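Side-chain contacts in cyclin-dependent kinase inhibitor 3 (Homo sapiens, PDB 1FPZ), which dephosphorylates phosphotyrosine, phosphothreonine and phosphoserine in proteins, removes the activating phosphate from the kinase CDK2, and may take part in cell cycle regulation: residues C46-C51 with P90-L95; V77-G82 with L144-L149; C153-L158 with D169-L174. The protein carries 1 engineered substitution. One frame throughout, in Å; residues are numbered along the deposited sequence.

Interaction 1: C46-C51 with P90-L95; sequences CALPGC and PNLLDL
The turn that leaves strand 42-46 of the phosphatase sheet meets the start of helix 92-98 through Leu48 and Leu92, with Pro49 completing the patch. All three are buried; the side chains meet through carbon alone, and no hydrogen bond crosses the contact. Methyl CD1 of Leu48 presses on CD2 of Leu92 at 3.5 Å, closer than two methyl groups usually sit, and the two leucines meet at a slant. The CB of Leu48 is not directed at the helix; placing CG anti to the backbone N (chi1 -175°) is what brings the branched end over to it. The bond from CA to CB of Leu92 is directed at the turn, and its other methyl, CD1, comes to 4.2 Å from the carbonyl O of Pro49. Branched leucines suit both places because each fork can meet several neighbours: Leu92 also touches Val60 and Leu84, while Leu48 touches His139, Tyr87 and Val89. From Leu48 to Cys51 the chain makes a type II beta turn, closed by a weak bond from Cys51 N to Leu48 O. Gly50 takes the position of positive phi (65°), and its N is held by Asp63. The side chain of Leu48 lies about 7 Å from that of Ser140, the engineered replacement of the predicted catalytic cysteine. A type II turn thus packs on a helix close to the active site of a protein-tyrosine phosphatase fold.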
loop_
_atom_site.group_PDB
_atom_site.type_symbol
_atom_site.label_atom_id
_atom_site.label_comp_id
_atom_site.label_asym_id
_atom_site.label_seq_id
_atom_site.Cartn_x
_atom_site.Cartn_y
_atom_site.Cartn_z
ATOM N N CYS A 46 4.083 4.987 -0.851
ATOM C CA CYS A 46 5.250 5.639 -0.260
ATOM C C CYS A 46 5.993 4.754 0.725
ATOM O O CYS A 46 5.606 3.615 0.973
ATOM C CB CYS A 46 4.834 6.924 0.456
ATOM S SG CYS A 46 3.923 6.672 2.008
ATOM N N ALA A 47 7.082 5.294 1.261
ATOM C CA ALA A 47 7.895 4.609 2.262
ATOM C C ALA A 47 7.385 5.018 3.644
ATOM O O ALA A 47 6.523 5.895 3.770
ATOM C CB ALA A 47 9.348 5.011 2.119
ATOM N N LEU A 48 7.936 4.405 4.683
ATOM C CA LEU A 48 7.508 4.687 6.047
ATOM C C LEU A 48 7.647 6.132 6.499
ATOM O O LEU A 48 8.743 6.679 6.610
ATOM C CB LEU A 48 8.250 3.764 7.013
ATOM C CG LEU A 48 7.849 3.841 8.489
ATOM C CD1 LEU A 48 6.335 3.822 8.652
ATOM C CD2 LEU A 48 8.485 2.674 9.223
ATOM N N PRO A 49 6.520 6.779 6.775
ATOM C CA PRO A 49 6.548 8.172 7.222
ATOM C C PRO A 49 7.161 8.259 8.629
ATOM O O PRO A 49 6.919 7.393 9.482
ATOM C CB PRO A 49 5.075 8.567 7.223
ATOM C CG PRO A 49 4.404 7.506 6.357
ATOM C CD PRO A 49 5.150 6.266 6.690
ATOM N N GLY A 50 7.945 9.304 8.876
ATOM C CA GLY A 50 8.565 9.470 10.180
ATOM C C GLY A 50 9.583 8.408 10.576
ATOM O O GLY A 50 10.030 8.378 11.725
ATOM N N CYS A 51 9.963 7.546 9.636
ATOM C CA CYS A 51 10.929 6.493 9.929
ATOM C C CYS A 51 12.256 7.064 10.406
ATOM O O CYS A 51 12.727 8.097 9.915
ATOM C CB CYS A 51 11.159 5.628 8.697
ATOM S SG CYS A 51 12.221 4.227 8.986
ATOM N N PRO A 90 6.227 3.691 16.885
ATOM C CA PRO A 90 5.253 2.797 17.517
ATOM C C PRO A 90 3.839 3.361 17.570
ATOM O O PRO A 90 2.861 2.615 17.546
ATOM C CB PRO A 90 5.829 2.595 18.916
ATOM C CG PRO A 90 7.306 2.866 18.731
ATOM C CD PRO A 90 7.271 4.071 17.848
ATOM N N ASN A 91 3.723 4.679 17.659
ATOM C CA ASN A 91 2.403 5.288 17.724
ATOM C C ASN A 91 2.017 5.956 16.409
ATOM O O ASN A 91 1.292 6.960 16.384
ATOM C CB ASN A 91 2.344 6.300 18.865
ATOM C CG ASN A 91 3.392 7.375 18.732
ATOM O OD1 ASN A 91 4.584 7.076 18.602
ATOM N ND2 ASN A 91 2.963 8.634 18.761
ATOM N N LEU A 92 2.509 5.376 15.318
ATOM C CA LEU A 92 2.229 5.866 13.972
ATOM C C LEU A 92 0.729 5.914 13.770
ATOM O O LEU A 92 0.162 6.962 13.440
ATOM C CB LEU A 92 2.864 4.925 12.937
ATOM C CG LEU A 92 2.699 5.245 11.449
ATOM C CD1 LEU A 92 3.183 6.652 11.171
ATOM C CD2 LEU A 92 3.482 4.246 10.629
ATOM N N LEU A 93 0.094 4.765 13.991
ATOM C CA LEU A 93 -1.348 4.624 13.838
ATOM C C LEU A 93 -2.080 5.682 14.663
ATOM O O LEU A 93 -3.037 6.304 14.195
ATOM C CB LEU A 93 -1.775 3.224 14.275
ATOM C CG LEU A 93 -1.202 1.990 13.571
ATOM C CD1 LEU A 93 -1.464 2.057 12.082
ATOM C CD2 LEU A 93 0.259 1.887 13.833
ATOM N N ASP A 94 -1.609 5.879 15.895
ATOM C CA ASP A 94 -2.185 6.860 16.816
ATOM C C ASP A 94 -2.181 8.241 16.160
ATOM O O ASP A 94 -3.212 8.907 16.020
ATOM C CB ASP A 94 -1.339 7.001 18.099
ATOM C CG ASP A 94 -1.197 5.711 18.901
ATOM O OD1 ASP A 94 -0.668 5.815 20.035
ATOM O OD2 ASP A 94 -1.589 4.616 18.427
ATOM N N LEU A 95 -0.980 8.677 15.798
ATOM C CA LEU A 95 -0.792 9.981 15.180
ATOM C C LEU A 95 -1.658 10.263 13.971
ATOM O O LEU A 95 -2.190 11.368 13.843
ATOM C CB LEU A 95 0.672 10.190 14.797
ATOM C CG LEU A 95 1.616 10.405 15.984
ATOM C CD1 LEU A 95 2.972 10.899 15.496
ATOM C CD2 LEU A 95 1.007 11.429 16.939
#

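Interaction 2: V77-G82 with L144-L149; sequences VFCTRG and LGRSCL. With SO4 (sulfate ion), chain G.
Arg146 and Phe78 bury nearly equal areas here, and Ser147 adds a smaller share; all three sit where the chain leaving strand 74-77 passes the first turn of helix 146-158. The arginine chain is bent at chi3 (-74°), which brings its guanidinium beside the sulfate and close to the backbone of Phe78 and Cys79. Its NH1 approaches Phe78 O to 3.5 Å, but obliquely to the guanidinium plane and at too poor an angle to be a hydrogen bond. That nitrogen is instead held by Glu83, through a salt bridge, and by the carbonyl of Ile108, a pair of partners that should fix the rotation of the group. The sulfate sulfur lies in the guanidinium plane, at its edge. Both NE and the backbone N of Arg146 donate to the ion, although the oxygens are crowded in the model and the lengths of these bonds are doubtful. Phe78 meets the helix through its ring edge, near whose plane Ser147 OG lies, 3.9 Å from CD1. Ser147 also touches the engineered Ser140, and its small side chain suits this buried place. At the phi of Gly145 (135°), the N-cap, a CB would press on the carbonyl O of Leu144, which calls for glycine. The loop from Ser140 to Arg146 is the family's CX5R signature, or P-loop, its predicted nucleophilic cysteine here replaced by serine and sulfate probably standing in for a substrate phosphate.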
loop_
_atom_site.group_PDB
_atom_site.type_symbol
_atom_site.label_atom_id
_atom_site.label_comp_id
_atom_site.label_asym_id
_atom_site.label_seq_id
_atom_site.Cartn_x
_atom_site.Cartn_y
_atom_site.Cartn_z
ATOM N N VAL A 77 -1.599 0.779 6.080
ATOM C CA VAL A 77 -0.275 0.459 6.584
ATOM C C VAL A 77 -0.030 -1.034 6.624
ATOM O O VAL A 77 -0.793 -1.763 7.268
ATOM C CB VAL A 77 -0.100 1.013 7.993
ATOM C CG1 VAL A 77 1.278 0.632 8.547
ATOM C CG2 VAL A 77 -0.289 2.524 7.970
ATOM N N PHE A 78 1.020 -1.500 5.946
ATOM C CA PHE A 78 1.307 -2.924 5.952
ATOM C C PHE A 78 2.521 -3.282 6.796
ATOM O O PHE A 78 2.968 -4.412 6.752
ATOM C CB PHE A 78 1.471 -3.480 4.534
ATOM C CG PHE A 78 0.371 -3.073 3.586
ATOM C CD1 PHE A 78 0.601 -2.082 2.619
ATOM C CD2 PHE A 78 -0.853 -3.712 3.600
ATOM C CE1 PHE A 78 -0.372 -1.739 1.669
ATOM C CE2 PHE A 78 -1.841 -3.379 2.651
ATOM C CZ PHE A 78 -1.586 -2.387 1.684
ATOM N N CYS A 79 3.030 -2.327 7.581
ATOM C CA CYS A 79 4.177 -2.560 8.462
ATOM C C CYS A 79 3.708 -3.246 9.731
ATOM O O CYS A 79 2.654 -2.898 10.253
ATOM C CB CYS A 79 4.824 -1.241 8.849
ATOM S SG CYS A 79 5.936 -0.575 7.595
ATOM N N THR A 80 4.472 -4.211 10.235
ATOM C CA THR A 80 4.070 -4.892 11.465
ATOM C C THR A 80 4.343 -4.011 12.673
ATOM O O THR A 80 4.950 -2.941 12.560
ATOM C CB THR A 80 4.816 -6.214 11.670
ATOM O OG1 THR A 80 6.222 -5.957 11.735
ATOM C CG2 THR A 80 4.544 -7.170 10.522
ATOM N N ARG A 81 3.867 -4.457 13.829
ATOM C CA ARG A 81 4.059 -3.735 15.085
ATOM C C ARG A 81 5.548 -3.636 15.431
ATOM O O ARG A 81 6.026 -2.591 15.876
ATOM C CB ARG A 81 3.313 -4.454 16.209
ATOM C CG ARG A 81 3.122 -5.954 15.951
ATOM C CD ARG A 81 3.077 -6.767 17.242
ATOM N NE ARG A 81 4.393 -6.804 17.880
ATOM C CZ ARG A 81 4.633 -6.405 19.123
ATOM N NH1 ARG A 81 3.639 -5.937 19.873
ATOM N NH2 ARG A 81 5.869 -6.463 19.606
ATOM N N GLY A 82 6.271 -4.734 15.235
ATOM C CA GLY A 82 7.693 -4.724 15.514
ATOM C C GLY A 82 8.400 -3.623 14.738
ATOM O O GLY A 82 9.188 -2.848 15.296
ATOM N N LEU A 144 7.843 -0.772 -1.563
ATOM C CA LEU A 144 8.381 -1.516 -2.675
ATOM C C LEU A 144 8.306 -3.002 -2.429
ATOM O O LEU A 144 9.251 -3.590 -1.923
ATOM C CB LEU A 144 9.832 -1.090 -2.857
ATOM C CG LEU A 144 10.653 -1.771 -3.934
ATOM C CD1 LEU A 144 10.240 -1.221 -5.280
ATOM C CD2 LEU A 144 12.131 -1.512 -3.687
ATOM N N GLY A 145 7.181 -3.615 -2.769
ATOM C CA GLY A 145 7.072 -5.043 -2.569
ATOM C C GLY A 145 5.751 -5.383 -1.952
ATOM O O GLY A 145 4.845 -5.878 -2.631
ATOM N N ARG A 146 5.641 -5.145 -0.653
ATOM C CA ARG A 146 4.394 -5.418 0.009
ATOM C C ARG A 146 3.373 -4.438 -0.562
ATOM O O ARG A 146 2.282 -4.843 -0.935
ATOM C CB ARG A 146 4.566 -5.273 1.529
ATOM C CG ARG A 146 5.308 -6.476 2.167
ATOM C CD ARG A 146 5.443 -6.373 3.694
ATOM N NE ARG A 146 6.445 -5.390 4.086
ATOM C CZ ARG A 146 6.772 -5.110 5.339
ATOM N NH1 ARG A 146 6.165 -5.751 6.343
ATOM N NH2 ARG A 146 7.699 -4.190 5.594
ATOM N N SER A 147 3.738 -3.164 -0.672
ATOM C CA SER A 147 2.809 -2.170 -1.209
ATOM C C SER A 147 2.479 -2.393 -2.672
ATOM O O SER A 147 1.324 -2.242 -3.074
ATOM C CB SER A 147 3.355 -0.755 -1.040
ATOM O OG SER A 147 3.302 -0.366 0.307
ATOM N N CYS A 148 3.484 -2.763 -3.471
ATOM C CA CYS A 148 3.252 -3.004 -4.891
ATOM C C CYS A 148 2.453 -4.265 -5.073
ATOM O O CYS A 148 1.676 -4.396 -6.025
ATOM C CB CYS A 148 4.567 -3.133 -5.630
ATOM S SG CYS A 148 5.578 -1.726 -5.341
ATOM N N LEU A 149 2.633 -5.203 -4.145
ATOM C CA LEU A 149 1.899 -6.463 -4.193
ATOM C C LEU A 149 0.400 -6.170 -4.066
ATOM O O LEU A 149 -0.410 -6.659 -4.859
ATOM C CB LEU A 149 2.357 -7.378 -3.049
ATOM C CG LEU A 149 1.741 -8.758 -2.869
ATOM C CD1 LEU A 149 2.418 -9.751 -3.775
ATOM C CD2 LEU A 149 1.924 -9.189 -1.433
HETATM S S SO4 G . 8.370 -4.012 1.253
HETATM O O1 SO4 G . 7.717 -4.957 2.142
HETATM O O2 SO4 G . 9.379 -4.778 0.500
HETATM O O3 SO4 G . 8.945 -2.898 2.048
HETATM O O4 SO4 G . 7.418 -3.506 0.252
#

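Interaction 3: C153-L158 with D169-L174; sequences CLLLYL and DSLRDL
Leu155 reaches from helix 146-158 to helix 164-175 and lays its CD1 methyl against two successive residues, Ser170 and Leu171. With CD1 anti to CA (chi2 180°), this methyl is the branch that meets the other helix. It ends 3.9 Å from CD2 of Leu171 and 4.1 Å from CB of Ser170, ordinary van der Waals distances. The nearest backbones, at Leu155 and Ser170, remain 9.2 Å apart between CA atoms, a separation that one long leucine bridges against a short serine. The hydroxyl of Ser170 is bonded to the carbonyl of Gln166 one turn earlier, which satisfies this buried serine. Leu171 also packs on Ala151 and Ala152, small residues that suit a helix-helix interface. Both helices belong to the helical part that follows the phosphate-binding loop in the protein-tyrosine phosphatase fold. Away from this seam the second helix turns polar. Asp169 and Arg172 are partly exposed and joined by a salt bridge, OD1 to NH1 at 2.9 Å, while Asp173 is exposed; none of the three touches 153-158. Arg172 reaches on to the hydroxyl of Tyr186 in helix 183-189.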
loop_
_atom_site.group_PDB
_atom_site.type_symbol
_atom_site.label_atom_id
_atom_site.label_comp_id
_atom_site.label_asym_id
_atom_site.label_seq_id
_atom_site.Cartn_x
_atom_site.Cartn_y
_atom_site.Cartn_z
ATOM N N CYS A 153 -2.337 -6.344 -6.866
ATOM C CA CYS A 153 -3.476 -7.212 -6.602
ATOM C C CYS A 153 -4.778 -6.457 -6.907
ATOM O O CYS A 153 -5.710 -7.025 -7.458
ATOM C CB CYS A 153 -3.472 -7.648 -5.139
ATOM S SG CYS A 153 -2.793 -9.263 -4.876
ATOM N N LEU A 154 -4.827 -5.173 -6.543
ATOM C CA LEU A 154 -6.020 -4.338 -6.758
ATOM C C LEU A 154 -6.308 -4.205 -8.263
ATOM O O LEU A 154 -7.458 -4.162 -8.665
ATOM C CB LEU A 154 -5.837 -2.945 -6.121
ATOM C CG LEU A 154 -6.987 -1.917 -6.334
ATOM C CD1 LEU A 154 -8.141 -2.215 -5.388
ATOM C CD2 LEU A 154 -6.512 -0.474 -6.064
ATOM N N LEU A 155 -5.267 -4.139 -9.090
ATOM C CA LEU A 155 -5.467 -4.035 -10.537
ATOM C C LEU A 155 -6.121 -5.329 -11.030
ATOM O O LEU A 155 -7.098 -5.273 -11.768
ATOM C CB LEU A 155 -4.143 -3.785 -11.276
ATOM C CG LEU A 155 -3.527 -2.416 -10.959
ATOM C CD1 LEU A 155 -2.230 -2.245 -11.710
ATOM C CD2 LEU A 155 -4.530 -1.302 -11.344
ATOM N N LEU A 156 -5.592 -6.487 -10.624
ATOM C CA LEU A 156 -6.190 -7.764 -11.022
ATOM C C LEU A 156 -7.605 -7.822 -10.476
ATOM O O LEU A 156 -8.529 -8.334 -11.115
ATOM C CB LEU A 156 -5.413 -8.934 -10.437
ATOM C CG LEU A 156 -4.089 -9.414 -11.014
ATOM C CD1 LEU A 156 -3.470 -8.427 -11.987
ATOM C CD2 LEU A 156 -3.181 -9.668 -9.855
ATOM N N TYR A 157 -7.760 -7.291 -9.272
ATOM C CA TYR A 157 -9.037 -7.288 -8.590
ATOM C C TYR A 157 -10.089 -6.507 -9.358
ATOM O O TYR A 157 -11.184 -7.015 -9.591
ATOM C CB TYR A 157 -8.846 -6.714 -7.182
ATOM C CG TYR A 157 -10.053 -6.847 -6.286
ATOM C CD1 TYR A 157 -10.402 -8.078 -5.714
ATOM C CD2 TYR A 157 -10.857 -5.742 -6.023
ATOM C CE1 TYR A 157 -11.537 -8.194 -4.898
ATOM C CE2 TYR A 157 -11.969 -5.835 -5.222
ATOM C CZ TYR A 157 -12.311 -7.057 -4.657
ATOM O OH TYR A 157 -13.404 -7.099 -3.828
ATOM N N LEU A 158 -9.763 -5.283 -9.769
ATOM C CA LEU A 158 -10.732 -4.465 -10.501
ATOM C C LEU A 158 -10.807 -4.736 -12.008
ATOM O O LEU A 158 -11.628 -4.146 -12.693
ATOM C CB LEU A 158 -10.468 -2.973 -10.264
ATOM C CG LEU A 158 -10.682 -2.425 -8.853
ATOM C CD1 LEU A 158 -10.020 -1.072 -8.722
ATOM C CD2 LEU A 158 -12.171 -2.317 -8.552
ATOM N N ASP A 169 4.041 -5.093 -14.394
ATOM C CA ASP A 169 4.697 -4.095 -15.236
ATOM C C ASP A 169 4.269 -2.675 -14.860
ATOM O O ASP A 169 5.086 -1.759 -14.790
ATOM C CB ASP A 169 4.374 -4.360 -16.711
ATOM C CG ASP A 169 4.859 -5.728 -17.187
ATOM O OD1 ASP A 169 5.893 -6.198 -16.662
ATOM O OD2 ASP A 169 4.225 -6.323 -18.095
ATOM N N SER A 170 2.977 -2.488 -14.614
ATOM C CA SER A 170 2.491 -1.162 -14.244
ATOM C C SER A 170 3.138 -0.644 -12.967
ATOM O O SER A 170 3.475 0.533 -12.876
ATOM C CB SER A 170 0.974 -1.163 -14.069
ATOM O OG SER A 170 0.309 -1.618 -15.230
ATOM N N LEU A 171 3.309 -1.510 -11.970
ATOM C CA LEU A 171 3.930 -1.084 -10.717
ATOM C C LEU A 171 5.433 -0.907 -10.891
ATOM O O LEU A 171 6.041 -0.014 -10.282
ATOM C CB LEU A 171 3.630 -2.090 -9.593
ATOM C CG LEU A 171 2.319 -1.907 -8.802
ATOM C CD1 LEU A 171 2.342 -0.560 -8.132
ATOM C CD2 LEU A 171 1.100 -2.024 -9.712
ATOM N N ARG A 172 6.024 -1.754 -11.732
ATOM C CA ARG A 172 7.452 -1.686 -12.022
ATOM C C ARG A 172 7.723 -0.298 -12.615
ATOM O O ARG A 172 8.717 0.346 -12.296
ATOM C CB ARG A 172 7.832 -2.801 -13.020
ATOM C CG ARG A 172 7.653 -4.269 -12.518
ATOM C CD ARG A 172 7.903 -5.316 -13.643
ATOM N NE ARG A 172 7.915 -6.720 -13.197
ATOM C CZ ARG A 172 7.975 -7.778 -14.011
ATOM N NH1 ARG A 172 8.031 -7.625 -15.332
ATOM N NH2 ARG A 172 7.964 -9.001 -13.511
ATOM N N ASP A 173 6.795 0.158 -13.455
ATOM C CA ASP A 173 6.893 1.459 -14.109
ATOM C C ASP A 173 6.725 2.590 -13.122
ATOM O O ASP A 173 7.119 3.716 -13.397
ATOM C CB ASP A 173 5.828 1.581 -15.202
ATOM C CG ASP A 173 6.003 0.543 -16.321
ATOM O OD1 ASP A 173 5.201 0.577 -17.291
ATOM O OD2 ASP A 173 6.929 -0.299 -16.234
ATOM N N LEU A 174 6.135 2.281 -11.972
ATOM C CA LEU A 174 5.901 3.271 -10.928
ATOM C C LEU A 174 6.970 3.264 -9.841
ATOM O O LEU A 174 7.392 4.317 -9.373
ATOM C CB LEU A 174 4.544 3.025 -10.261
ATOM C CG LEU A 174 3.805 4.153 -9.518
ATOM C CD1 LEU A 174 3.585 3.737 -8.073
ATOM C CD2 LEU A 174 4.559 5.479 -9.607
#

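In the fold
All three contacts bury the residues that touch, but they differ in depth and chemistry. Interaction 2 lies nearest the middle of the chain, about 7 Å from its centre, and is mixed, an aromatic ring beside an arginine that holds a sulfate. Interactions 1 and 3 lie on opposite sides of that centre, their own centres about 24 Å apart; they are smaller and rest mainly on leucine side chains. Helix 146-158 serves interactions 2 and 3: its beginning belongs to the phosphate site and its later turns to helix packing, and Cys148 O meets Leu171 CG at 3.8 Å. Interactions 1 and 2 alternate along the chain, with helices 81-86 and 92-98 following one another.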